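Local coordinates for protein alkaline phosphatase D (Bacillus subtilis, PDB 2YEQ) that hydrolyses phosphate esters, acting as an alkaline phosphatase and phosphodiesterase with an active site that holds iron and calcium, at residues I332-W337 with D350-Y355; V375-D380 with A403-T408; A237-Y242 with P257-Y262. All coordinates share one frame; numbering follows the deposited sequence.

Contact 1. Residues I332-W337 with D350-Y355. With PE5 (3,6,9,12,15,18,21,24-octaoxahexacosan-1-ol), chain E.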
# COMPACT_ATOMS: atom_id res chain seq x y z
N ILE A 332 6.59 1.91 -5.67
CA ILE A 332 6.84 1.67 -7.08
C ILE A 332 8.11 0.83 -7.35
O ILE A 332 8.99 0.70 -6.51
CB ILE A 332 6.92 3.03 -7.85
CG1 ILE A 332 7.83 4.00 -7.12
CG2 ILE A 332 5.50 3.65 -8.07
CD1 ILE A 332 8.34 5.18 -7.99
N PHE A 333 8.16 0.26 -8.53
CA PHE A 333 9.22 -0.68 -8.91
C PHE A 333 10.62 -0.06 -8.77
O PHE A 333 10.95 0.93 -9.42
CB PHE A 333 8.96 -1.17 -10.31
CG PHE A 333 9.51 -2.55 -10.62
CD1 PHE A 333 10.86 -2.75 -10.80
CD2 PHE A 333 8.65 -3.62 -10.78
CE1 PHE A 333 11.36 -4.04 -11.12
CE2 PHE A 333 9.14 -4.88 -11.12
CZ PHE A 333 10.50 -5.09 -11.27
N PHE A 334 11.44 -0.67 -7.89
CA PHE A 334 12.74 -0.12 -7.53
C PHE A 334 13.90 -0.67 -8.38
O PHE A 334 14.83 0.08 -8.73
CB PHE A 334 13.02 -0.41 -6.06
CG PHE A 334 14.28 0.19 -5.54
CD1 PHE A 334 14.30 1.50 -5.09
CD2 PHE A 334 15.45 -0.56 -5.45
CE1 PHE A 334 15.48 2.07 -4.60
CE2 PHE A 334 16.62 0.00 -4.97
CZ PHE A 334 16.64 1.30 -4.54
N ALA A 335 13.88 -1.97 -8.68
CA ALA A 335 14.96 -2.59 -9.43
C ALA A 335 14.95 -2.14 -10.88
O ALA A 335 13.95 -1.58 -11.36
CB ALA A 335 14.88 -4.12 -9.34
N LYS A 336 16.07 -2.37 -11.57
CA LYS A 336 16.14 -2.22 -13.02
C LYS A 336 15.08 -3.09 -13.67
O LYS A 336 14.92 -4.26 -13.33
CB LYS A 336 17.55 -2.58 -13.54
CG LYS A 336 17.72 -2.58 -15.05
CD LYS A 336 19.15 -3.06 -15.45
CE LYS A 336 19.25 -3.51 -16.92
NZ LYS A 336 18.59 -4.82 -17.24
N TRP A 337 14.39 -2.53 -14.67
CA TRP A 337 13.24 -3.20 -15.25
C TRP A 337 13.11 -2.82 -16.71
O TRP A 337 12.19 -2.09 -17.13
CB TRP A 337 12.01 -2.80 -14.43
CG TRP A 337 10.77 -3.63 -14.57
CD1 TRP A 337 10.68 -4.94 -14.85
CD2 TRP A 337 9.42 -3.17 -14.34
NE1 TRP A 337 9.36 -5.34 -14.84
CE2 TRP A 337 8.57 -4.27 -14.53
CE3 TRP A 337 8.86 -1.93 -14.01
CZ2 TRP A 337 7.19 -4.18 -14.41
CZ3 TRP A 337 7.49 -1.84 -13.90
CH2 TRP A 337 6.67 -2.95 -14.08
N ASP A 350 7.36 6.19 -14.63
CA ASP A 350 6.68 6.40 -13.34
C ASP A 350 7.30 5.62 -12.17
O ASP A 350 6.97 5.86 -11.00
CB ASP A 350 5.21 6.04 -13.48
CG ASP A 350 4.37 6.50 -12.30
OD1 ASP A 350 4.39 7.72 -11.95
OD2 ASP A 350 3.67 5.63 -11.73
N SER A 351 8.22 4.71 -12.50
CA SER A 351 8.95 3.88 -11.53
C SER A 351 10.32 4.47 -11.22
O SER A 351 10.66 5.54 -11.73
CB SER A 351 9.12 2.46 -12.10
OG SER A 351 7.85 1.89 -12.38
N TRP A 352 11.11 3.80 -10.38
CA TRP A 352 12.43 4.31 -10.02
C TRP A 352 13.38 4.39 -11.24
O TRP A 352 14.24 5.27 -11.28
CB TRP A 352 13.09 3.50 -8.90
CG TRP A 352 12.54 3.71 -7.53
CD1 TRP A 352 11.37 3.18 -7.04
CD2 TRP A 352 13.09 4.47 -6.48
NE1 TRP A 352 11.19 3.56 -5.76
CE2 TRP A 352 12.22 4.36 -5.39
CE3 TRP A 352 14.25 5.25 -6.36
CZ2 TRP A 352 12.48 4.97 -4.18
CZ3 TRP A 352 14.49 5.85 -5.18
CH2 TRP A 352 13.62 5.71 -4.10
N ASP A 353 13.20 3.53 -12.25
CA ASP A 353 13.96 3.64 -13.49
C ASP A 353 13.75 5.03 -14.19
O ASP A 353 14.58 5.43 -15.01
CB ASP A 353 13.54 2.57 -14.49
CG ASP A 353 14.24 1.20 -14.27
OD1 ASP A 353 15.39 1.14 -13.77
OD2 ASP A 353 13.59 0.19 -14.63
N GLY A 354 12.63 5.69 -13.88
CA GLY A 354 12.30 7.03 -14.42
C GLY A 354 13.00 8.13 -13.66
O GLY A 354 12.97 9.30 -14.08
N TYR A 355 13.58 7.77 -12.51
CA TYR A 355 14.25 8.66 -11.61
C TYR A 355 15.63 8.07 -11.24
O TYR A 355 15.93 7.91 -10.06
CB TYR A 355 13.41 8.92 -10.35
CG TYR A 355 12.05 9.57 -10.64
CD1 TYR A 355 11.03 8.84 -11.24
CD2 TYR A 355 11.83 10.93 -10.38
CE1 TYR A 355 9.80 9.42 -11.54
CE2 TYR A 355 10.58 11.52 -10.65
CZ TYR A 355 9.58 10.76 -11.25
OH TYR A 355 8.36 11.29 -11.57
C48 PE5 E . 20.69 1.40 -14.69
C50 PE5 E . 19.95 2.73 -14.83
O1 PE5 E . 18.52 2.54 -14.86
C1 PE5 E . 17.87 2.77 -16.12
C2 PE5 E . 17.22 4.15 -16.21
O2 PE5 E . 17.98 5.13 -16.95
O HOH W 1 12.29 0.78 -11.73
O HOH W 2 6.02 0.84 -10.44
O HOH W 3 11.19 0.22 -15.93
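In the loop that leaves strand 325-329, Phe334 turns its ring edge toward the face of Trp352, in the short 3-10 turn just ahead of helix 356-368. The pair is T-shaped: the Phe334 ring and the five-membered ring of Trp352 have centroids 4.8 Å apart and planes at 66°, with Phe334 CD1 over the indole centre. With CG anti to its own carbonyl carbon (chi1 -74°), Trp352 swings its indole across to Phe334 and Ile332; its CD1 meets Ile332 CG1 at 3.6 Å, the two side chains crossing at about a right angle. Trp352 NE1 is held by Gln330. Backbone joins the loops too, Trp352 N donating to Phe333 O at 3.0 Å. Both loops belong to the calcineurin-like phosphatase domain, and Tyr355 is the N-cap residue of helix 356-368. Asp353 reaches back from the turn: its OD2 takes a weak bond from Trp337 N (2.8 Å, N-H...O angle 123°), while OD1 forms a salt bridge with Arg359. Three waters bridge the loops. One donates to Phe333 O and Ala335 O and accepts from Asp353 N; a second joins Phe333 N to Ser351 OG, which also bonds Ser348; a third donates to Trp337 O and Asp353 OD2. Within the first loop Phe333 and Trp337 lie face over face, Trp337 CD2 sitting 3.5 Å above the centre of the Phe333 ring.

Contact 2. Residues V375-D380 with A403-T408. With CA (calcium ion), chain B.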
# COMPACT_ATOMS: atom_id res chain seq x y z
N VAL A 375 15.73 -4.41 2.44
CA VAL A 375 14.65 -5.02 1.72
C VAL A 375 13.67 -3.93 1.28
O VAL A 375 13.34 -3.06 2.06
CB VAL A 375 13.92 -6.06 2.61
CG1 VAL A 375 12.64 -6.54 1.93
CG2 VAL A 375 14.89 -7.25 2.96
N VAL A 376 13.22 -4.03 0.05
CA VAL A 376 12.28 -3.07 -0.53
C VAL A 376 10.99 -3.79 -0.82
O VAL A 376 11.00 -4.81 -1.47
CB VAL A 376 12.84 -2.45 -1.84
CG1 VAL A 376 11.86 -1.40 -2.42
CG2 VAL A 376 14.21 -1.79 -1.55
N LEU A 377 9.89 -3.24 -0.30
CA LEU A 377 8.54 -3.69 -0.58
C LEU A 377 7.86 -2.69 -1.52
O LEU A 377 7.96 -1.48 -1.31
CB LEU A 377 7.74 -3.76 0.73
CG LEU A 377 8.41 -4.32 1.98
CD1 LEU A 377 7.43 -4.26 3.16
CD2 LEU A 377 8.92 -5.74 1.74
N THR A 378 7.12 -3.22 -2.48
CA THR A 378 6.60 -2.47 -3.61
C THR A 378 5.20 -2.95 -4.03
O THR A 378 4.89 -4.11 -3.87
CB THR A 378 7.52 -2.69 -4.81
OG1 THR A 378 8.84 -2.32 -4.45
CG2 THR A 378 7.05 -1.95 -6.02
N GLY A 379 4.38 -2.05 -4.58
CA GLY A 379 3.15 -2.44 -5.23
C GLY A 379 3.11 -1.91 -6.65
O GLY A 379 4.05 -2.11 -7.41
N ASP A 380 1.99 -1.28 -7.00
CA ASP A 380 1.79 -0.49 -8.24
C ASP A 380 1.64 -1.25 -9.54
O ASP A 380 0.79 -0.90 -10.37
CB ASP A 380 2.85 0.63 -8.39
CG ASP A 380 2.57 1.56 -9.59
OD1 ASP A 380 1.55 2.32 -9.57
OD2 ASP A 380 3.35 1.46 -10.57
N ALA A 403 17.25 -7.16 -1.36
CA ALA A 403 16.25 -7.76 -2.23
C ALA A 403 15.01 -6.86 -2.32
O ALA A 403 14.75 -6.09 -1.41
CB ALA A 403 15.82 -9.13 -1.70
N GLU A 404 14.28 -6.99 -3.42
CA GLU A 404 12.99 -6.33 -3.61
C GLU A 404 11.90 -7.36 -3.79
O GLU A 404 12.01 -8.25 -4.61
CB GLU A 404 13.00 -5.41 -4.86
CG GLU A 404 11.67 -4.66 -5.02
CD GLU A 404 11.58 -3.70 -6.22
OE1 GLU A 404 12.31 -3.87 -7.24
OE2 GLU A 404 10.69 -2.80 -6.15
N PHE A 405 10.82 -7.21 -3.02
CA PHE A 405 9.61 -7.99 -3.20
C PHE A 405 8.49 -7.07 -3.68
O PHE A 405 8.02 -6.21 -2.92
CB PHE A 405 9.23 -8.63 -1.86
CG PHE A 405 10.33 -9.50 -1.31
CD1 PHE A 405 10.67 -10.66 -1.98
CD2 PHE A 405 11.05 -9.13 -0.22
CE1 PHE A 405 11.72 -11.47 -1.53
CE2 PHE A 405 12.14 -9.95 0.25
CZ PHE A 405 12.45 -11.11 -0.43
N VAL A 406 8.09 -7.27 -4.92
CA VAL A 406 7.03 -6.52 -5.55
C VAL A 406 5.77 -7.36 -5.42
O VAL A 406 5.67 -8.45 -5.96
CB VAL A 406 7.31 -6.27 -7.04
CG1 VAL A 406 6.17 -5.45 -7.70
CG2 VAL A 406 8.70 -5.57 -7.22
N GLY A 407 4.80 -6.85 -4.70
CA GLY A 407 3.54 -7.56 -4.58
C GLY A 407 2.56 -7.32 -5.68
O GLY A 407 2.39 -6.20 -6.16
N THR A 408 1.87 -8.39 -6.07
CA THR A 408 0.72 -8.28 -6.94
C THR A 408 -0.40 -7.42 -6.32
O THR A 408 -0.34 -7.01 -5.17
CB THR A 408 0.19 -9.67 -7.23
OG1 THR A 408 -0.81 -9.63 -8.25
CG2 THR A 408 -0.32 -10.36 -5.95
CA CA B . -0.41 3.04 -8.48
O HOH W 4 -0.15 1.48 -6.46
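Thr378 OG1 donates to Glu404 OE2 at 2.6 Å, a short bond between side chains of adjacent parallel strands, received on the anti lone pair of the carboxylate. The Thr378 rotation that sets OG1 beside its own backbone N (chi1 -56°) turns the hydroxyl to this carboxylate, carried out on an extended Glu404 chain. The carboxylate is gripped further by the backbone of the 332-337 loop, OE2 by Phe334 N and OE1 by Ala335 N, which would probably favour its charged form. An alanine in place of Glu404 would probably leave the Thr378 hydroxyl and both loop amides without their acceptor and open a gap beside Val376. Four backbone bonds join the strands: Val376 N to Ala403 O, Phe405 N to Val376 O (2.9 Å), Thr378 N to Phe405 O, longer at 3.2 Å and bent to 136°, and Gly407 N to Thr378 O. Short CA-H...O contacts lie between them, as from Glu404 CA to Val376 O. On the face with Thr378 and Glu404, Val406 CG2 packs on Thr378 CB at 3.9 Å. On the other face Val375 CG1 meets the rim of the Phe405 ring at CD2, 3.7 Å away. Just past the strand end, Asp380 OD1 binds calcium at 2.4 Å, completing with Asp151, Asp209 and Asp210 the protein ligands of that site. The strands, 16° apart in direction, lie within a mixed sheet between strands 325-329 and 384-390; the Phe405 face packs on strands 117-122 and 451-459, the Glu404 face partly under the 332-337 loop.

Contact 3. Residues A237-Y242 with P257-Y262. With PE5 (3,6,9,12,15,18,21,24-octaoxahexacosan-1-ol), chain V; EDO (1,2-ethanediol), chain C.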
# COMPACT_ATOMS: atom_id res chain seq x y z
N ALA A 237 -8.62 17.74 -0.96
CA ALA A 237 -9.82 16.94 -0.72
C ALA A 237 -9.47 15.45 -0.51
O ALA A 237 -9.94 14.82 0.44
CB ALA A 237 -10.78 17.08 -1.86
N ALA A 238 -8.64 14.91 -1.40
CA ALA A 238 -8.20 13.51 -1.35
C ALA A 238 -7.41 13.19 -0.10
O ALA A 238 -7.63 12.15 0.52
CB ALA A 238 -7.36 13.17 -2.59
N TYR A 239 -6.48 14.06 0.25
CA TYR A 239 -5.68 13.85 1.45
C TYR A 239 -6.51 13.90 2.73
O TYR A 239 -6.27 13.09 3.65
CB TYR A 239 -4.52 14.85 1.53
CG TYR A 239 -3.33 14.59 0.61
CD1 TYR A 239 -3.32 13.56 -0.31
CD2 TYR A 239 -2.19 15.38 0.70
CE1 TYR A 239 -2.20 13.32 -1.14
CE2 TYR A 239 -1.07 15.16 -0.09
CZ TYR A 239 -1.09 14.15 -1.02
OH TYR A 239 0.01 13.92 -1.83
N GLN A 240 -7.46 14.84 2.81
CA GLN A 240 -8.36 14.92 3.96
C GLN A 240 -9.19 13.63 4.08
O GLN A 240 -9.28 13.06 5.17
CB GLN A 240 -9.31 16.14 3.89
CG GLN A 240 -10.17 16.25 5.17
CD GLN A 240 -10.92 17.58 5.35
OE1 GLN A 240 -10.47 18.65 4.91
NE2 GLN A 240 -12.05 17.52 6.04
N ALA A 241 -9.79 13.18 2.99
CA ALA A 241 -10.61 11.96 2.98
C ALA A 241 -9.79 10.73 3.38
O ALA A 241 -10.30 9.83 4.07
CB ALA A 241 -11.25 11.72 1.65
N TYR A 242 -8.52 10.71 2.97
CA TYR A 242 -7.62 9.62 3.33
C TYR A 242 -7.38 9.61 4.83
O TYR A 242 -7.56 8.60 5.49
CB TYR A 242 -6.31 9.75 2.57
CG TYR A 242 -5.36 8.58 2.69
CD1 TYR A 242 -5.45 7.52 1.82
CD2 TYR A 242 -4.34 8.59 3.62
CE1 TYR A 242 -4.56 6.43 1.92
CE2 TYR A 242 -3.43 7.53 3.71
CZ TYR A 242 -3.55 6.47 2.85
OH TYR A 242 -2.63 5.44 2.95
N PRO A 257 -3.27 21.09 0.96
CA PRO A 257 -2.77 20.04 0.09
C PRO A 257 -1.54 19.27 0.63
O PRO A 257 -1.00 18.43 -0.09
CB PRO A 257 -2.36 20.83 -1.15
CG PRO A 257 -1.82 22.11 -0.57
CD PRO A 257 -2.77 22.43 0.55
N ASP A 258 -1.11 19.56 1.85
CA ASP A 258 0.10 18.98 2.44
C ASP A 258 -0.23 18.07 3.60
O ASP A 258 -1.10 18.39 4.41
CB ASP A 258 1.02 20.09 2.94
CG ASP A 258 1.37 21.09 1.84
OD1 ASP A 258 1.78 20.67 0.74
OD2 ASP A 258 1.16 22.29 2.06
N MET A 259 0.50 16.96 3.71
CA MET A 259 0.21 15.95 4.73
C MET A 259 1.43 15.06 5.02
O MET A 259 2.01 14.46 4.11
CB MET A 259 -0.96 15.10 4.26
CG MET A 259 -1.41 14.03 5.24
SD MET A 259 -3.02 13.32 4.80
CE MET A 259 -2.92 11.75 5.70
N GLN A 260 1.82 14.99 6.30
CA GLN A 260 2.99 14.20 6.69
C GLN A 260 2.61 12.72 6.74
O GLN A 260 1.93 12.30 7.67
CB GLN A 260 3.53 14.66 8.03
CG GLN A 260 4.80 13.95 8.49
CD GLN A 260 5.93 14.15 7.49
OE1 GLN A 260 6.22 15.28 7.10
NE2 GLN A 260 6.55 13.08 7.06
N LEU A 261 3.01 11.96 5.74
CA LEU A 261 2.74 10.53 5.73
C LEU A 261 4.02 9.70 5.87
O LEU A 261 4.01 8.66 6.52
CB LEU A 261 1.98 10.13 4.48
CG LEU A 261 1.28 8.77 4.51
CD1 LEU A 261 0.26 8.66 5.69
CD2 LEU A 261 0.60 8.50 3.21
N TYR A 262 5.14 10.12 5.28
CA TYR A 262 6.36 9.34 5.48
C TYR A 262 6.74 9.29 6.95
O TYR A 262 6.57 10.26 7.68
CB TYR A 262 7.50 9.74 4.55
CG TYR A 262 8.21 11.04 4.83
CD1 TYR A 262 9.22 11.12 5.78
CD2 TYR A 262 7.94 12.17 4.05
CE1 TYR A 262 9.92 12.31 5.99
CE2 TYR A 262 8.62 13.35 4.25
CZ TYR A 262 9.60 13.42 5.20
OH TYR A 262 10.26 14.60 5.36
C50 PE5 V . 9.91 15.32 9.62
O1 PE5 V . 8.99 14.23 9.69
C1 PE5 V . 9.55 13.02 10.22
C2 PE5 V . 8.55 11.87 10.09
O2 PE5 V . 7.72 11.80 11.25
C3 PE5 V . 6.41 11.23 11.08
C4 PE5 V . 5.43 11.78 12.10
C1 EDO C . -7.00 21.60 5.65
O1 EDO C . -7.14 22.56 6.69
C2 EDO C . -8.22 20.68 5.57
O2 EDO C . -7.83 19.37 5.15
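Pro257 meets helix 228-245 through its carbonyl, whose O lies 3.3 Å from Tyr239 CE2, oblique to the ring; the same oxygen accepts a hydrogen bond from Arg235, one turn earlier on that helix. Asp258 only brushes the ring edge with its backbone. Met259 then carries most of the contact. Its CG is anti to the backbone N (chi1 -178°) and the chain stays extended beyond, crossing Tyr239 obliquely: CB packs on Tyr239 CD2 at 3.8 Å, and SD lies 3.5 Å from Tyr239 O. The sulfur sits 5.2 Å from the centroid of the Tyr239 ring, 43° off its normal, an oblique Met-aromatic contact. Farther out, the methyl CE reaches the edge of the Tyr242 ring at CD2, 4.0 Å away, the two side chains crossing at about a right angle. Two residues on, Leu261 CD2 lies 4.2 Å from Tyr242 CE2, oblique to the ring. The Tyr239 hydroxyl has its partner elsewhere, in Tyr217 OH. Trp208 joins this largely apolar cluster, stacked on Tyr239 and edge-to-face with Tyr242. Residues 257-262 lie against helix 228-245, just before strand 263-267, while Ala238 and Ala241 pack on Tyr182 of helix 179-190.

In the fold
Contacts 1 and 2 touch, their centres 11 Å apart. The joint is a pair of 2.9 Å bonds, Ala335 N to Glu404 OE1 and Phe334 N to Glu404 OE2, with Ile332 C packed on Thr378 CG2 at 3.3 Å, seating the 332-337 loop on the sheet. Contact 2 runs straight into the metal centre: its segment 375-380 ends at the calcium site, and the iron lies about 8 Å from Gly379. In contact 1 the Asp350 side chain comes within about 5 Å of a bound calcium. Contact 3 stands apart, its centre 24 Å from that of contact 1 and 23 Å from that of contact 2, with the Tyr242 side chain about 12 Å from a calcium; Trp208 in its cluster directly precedes the calcium ligands Asp209 and Asp210.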